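Local coordinates for protein HNH endonuclease (Geobacter metallireducens, PDB 4H9D) that probably cuts nucleic acid as a manganese-dependent nicking endonuclease of the HNH family, and carries a zinc site, at residues 81-85 / 86-90. Residues are numbered along the deposited sequence; the frame is centred on the assembly and turned at random.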
loop_
_atom_site.group_PDB
_atom_site.type_symbol
_atom_site.label_atom_id
_atom_site.label_comp_id
_atom_site.label_asym_id
_atom_site.label_seq_id
_atom_site.Cartn_x
_atom_site.Cartn_y
_atom_site.Cartn_z
ATOM N N LYS A 81 -4.860 -8.320 -4.688
ATOM C CA LYS A 81 -3.585 -8.045 -4.027
ATOM C C LYS A 81 -3.650 -7.109 -2.827
ATOM O O LYS A 81 -2.940 -7.319 -1.846
ATOM C CB LYS A 81 -2.563 -7.495 -5.029
ATOM C CG LYS A 81 -1.643 -8.566 -5.624
ATOM C CD LYS A 81 -0.539 -7.980 -6.514
ATOM C CE LYS A 81 -1.085 -7.387 -7.815
ATOM N NZ LYS A 81 -2.076 -6.292 -7.582
ATOM N N TYR A 82 -4.484 -6.076 -2.886
ATOM C CA TYR A 82 -4.567 -5.151 -1.764
ATOM C C TYR A 82 -5.784 -5.301 -0.848
ATOM O O TYR A 82 -5.945 -4.525 0.088
ATOM C CB TYR A 82 -4.463 -3.705 -2.263
ATOM C CG TYR A 82 -5.684 -3.156 -2.970
ATOM C CD1 TYR A 82 -6.868 -2.888 -2.268
ATOM C CD2 TYR A 82 -5.644 -2.864 -4.336
ATOM C CE1 TYR A 82 -7.984 -2.337 -2.914
ATOM C CE2 TYR A 82 -6.750 -2.310 -4.998
ATOM C CZ TYR A 82 -7.915 -2.049 -4.285
ATOM O OH TYR A 82 -9.004 -1.516 -4.940
ATOM N N LEU A 83 -6.652 -6.273 -1.111
ATOM C CA LEU A 83 -7.810 -6.479 -0.244
ATOM C C LEU A 83 -7.481 -7.698 0.605
ATOM O O LEU A 83 -6.891 -8.650 0.096
ATOM C CB LEU A 83 -9.072 -6.767 -1.058
ATOM C CG LEU A 83 -9.797 -5.713 -1.901
ATOM C CD1 LEU A 83 -11.126 -6.297 -2.369
ATOM C CD2 LEU A 83 -10.057 -4.464 -1.101
ATOM N N LEU A 84 -7.840 -7.691 1.889
ATOM C CA LEU A 84 -7.538 -8.854 2.724
ATOM C C LEU A 84 -8.532 -9.954 2.381
ATOM O O LEU A 84 -9.653 -9.682 1.949
ATOM C CB LEU A 84 -7.657 -8.548 4.221
ATOM C CG LEU A 84 -7.037 -7.351 4.949
ATOM C CD1 LEU A 84 -5.583 -7.135 4.558
ATOM C CD2 LEU A 84 -7.895 -6.148 4.647
ATOM N N PRO A 85 -8.145 -11.215 2.598
ATOM C CA PRO A 85 -9.013 -12.358 2.303
ATOM C C PRO A 85 -10.517 -12.180 2.551
ATOM O O PRO A 85 -11.336 -12.819 1.892
ATOM C CB PRO A 85 -8.399 -13.482 3.147
ATOM C CG PRO A 85 -7.595 -12.749 4.190
ATOM C CD PRO A 85 -6.990 -11.647 3.393
ATOM N N VAL A 86 -10.890 -11.311 3.479
ATOM C CA VAL A 86 -12.305 -11.116 3.774
ATOM C C VAL A 86 -12.960 -10.021 2.952
ATOM O O VAL A 86 -14.166 -10.068 2.709
ATOM C CB VAL A 86 -12.525 -10.804 5.262
ATOM C CG1 VAL A 86 -12.732 -12.095 6.029
ATOM C CG2 VAL A 86 -11.316 -10.045 5.816
ATOM N N GLU A 87 -12.180 -9.023 2.547
ATOM C CA GLU A 87 -12.723 -7.942 1.737
ATOM C C GLU A 87 -12.885 -8.517 0.328
ATOM O O GLU A 87 -13.795 -8.141 -0.417
ATOM C CB GLU A 87 -11.762 -6.742 1.702
ATOM C CG GLU A 87 -11.409 -6.129 3.068
ATOM C CD GLU A 87 -10.469 -4.909 2.973
ATOM O OE1 GLU A 87 -9.377 -5.016 2.358
ATOM O OE2 GLU A 87 -10.821 -3.842 3.529
ATOM N N TRP A 88 -11.994 -9.445 -0.021
ATOM C CA TRP A 88 -12.019 -10.082 -1.329
ATOM C C TRP A 88 -13.296 -10.888 -1.470
ATOM O O TRP A 88 -14.083 -10.650 -2.390
ATOM C CB TRP A 88 -10.799 -10.986 -1.498
ATOM C CG TRP A 88 -10.768 -11.743 -2.799
ATOM C CD1 TRP A 88 -10.849 -13.093 -2.960
ATOM C CD2 TRP A 88 -10.644 -11.191 -4.118
ATOM N NE1 TRP A 88 -10.783 -13.420 -4.297
ATOM C CE2 TRP A 88 -10.659 -12.269 -5.027
ATOM C CE3 TRP A 88 -10.523 -9.891 -4.619
ATOM C CZ2 TRP A 88 -10.557 -12.086 -6.402
ATOM C CZ3 TRP A 88 -10.423 -9.712 -5.985
ATOM C CH2 TRP A 88 -10.442 -10.802 -6.860
ATOM N N GLU A 89 -13.508 -11.836 -0.561
ATOM C CA GLU A 89 -14.713 -12.658 -0.598
ATOM C C GLU A 89 -15.909 -11.761 -0.861
ATOM O O GLU A 89 -16.597 -11.904 -1.866
ATOM C CB GLU A 89 -14.911 -13.387 0.731
ATOM C CG GLU A 89 -14.652 -14.885 0.675
ATOM C CD GLU A 89 -13.187 -15.230 0.478
ATOM O OE1 GLU A 89 -12.595 -14.778 -0.523
ATOM O OE2 GLU A 89 -12.627 -15.961 1.326
ATOM N N GLU A 90 -16.136 -10.823 0.050
ATOM C CA GLU A 90 -17.241 -9.880 -0.061
ATOM C C GLU A 90 -17.239 -9.183 -1.421
ATOM O O GLU A 90 -18.302 -8.946 -2.004
ATOM C CB GLU A 90 -17.164 -8.837 1.060
ATOM C CG GLU A 90 -17.168 -9.439 2.465
ATOM C CD GLU A 90 -17.323 -8.389 3.563
ATOM O OE1 GLU A 90 -16.547 -7.407 3.565
ATOM O OE2 GLU A 90 -18.219 -8.550 4.425
#
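With CG of Glu87 anti to its carbonyl carbon (chi1 -58°) and the chain extended beyond it, the carboxylate turns back toward the backbone of Leu84; Leu84, whose CG is likewise anti to its carbonyl carbon, runs alongside Glu87 in the same direction. OE1 of Glu87 accepts from Leu84 N at 3.1 Å, met on its anti side and 20° out of the carboxylate plane. The same OE1 is salt-bridged to NH2 of Arg35 of the second subunit. CD2 of Leu84 lies over the carboxylate. The side chain of Leu83 crosses Glu87 at a slant, its CD2 3.6 Å from OE1. Leu84 O is gripped by two amides from opposite faces of its plane: Trp88 N at 3.1 Å, nearly straight at 163°, and Glu87 N at 2.7 Å, more bent. Leu84 is thus the N-cap of helix 85-92; Glu87, its third residue, returns its carboxylate to the N-cap amide as in a capping box, but the reciprocal bond is absent because Leu84 offers no side-chain acceptor. The turn Leu83-Leu84 joins helix 74-82, which carries the zinc ligand Cys76 in the HNH domain, to helix 85-92. A weak bond from Glu89 N to Pro85 O, 3.4 Å long, continues the helix. Ile44 of the third subunit packs on Leu83 and Glu87. Replacing Glu87 by alanine is likely to leave Leu84 N without its acceptor and the neighbouring subunit's arginine without its mate. CD1 of Leu83 meets the edge of the Trp88 indole near its plane, 4.3 Å from CE3, while Tyr40 stacks edge-to-face with the same indole beside Cys76.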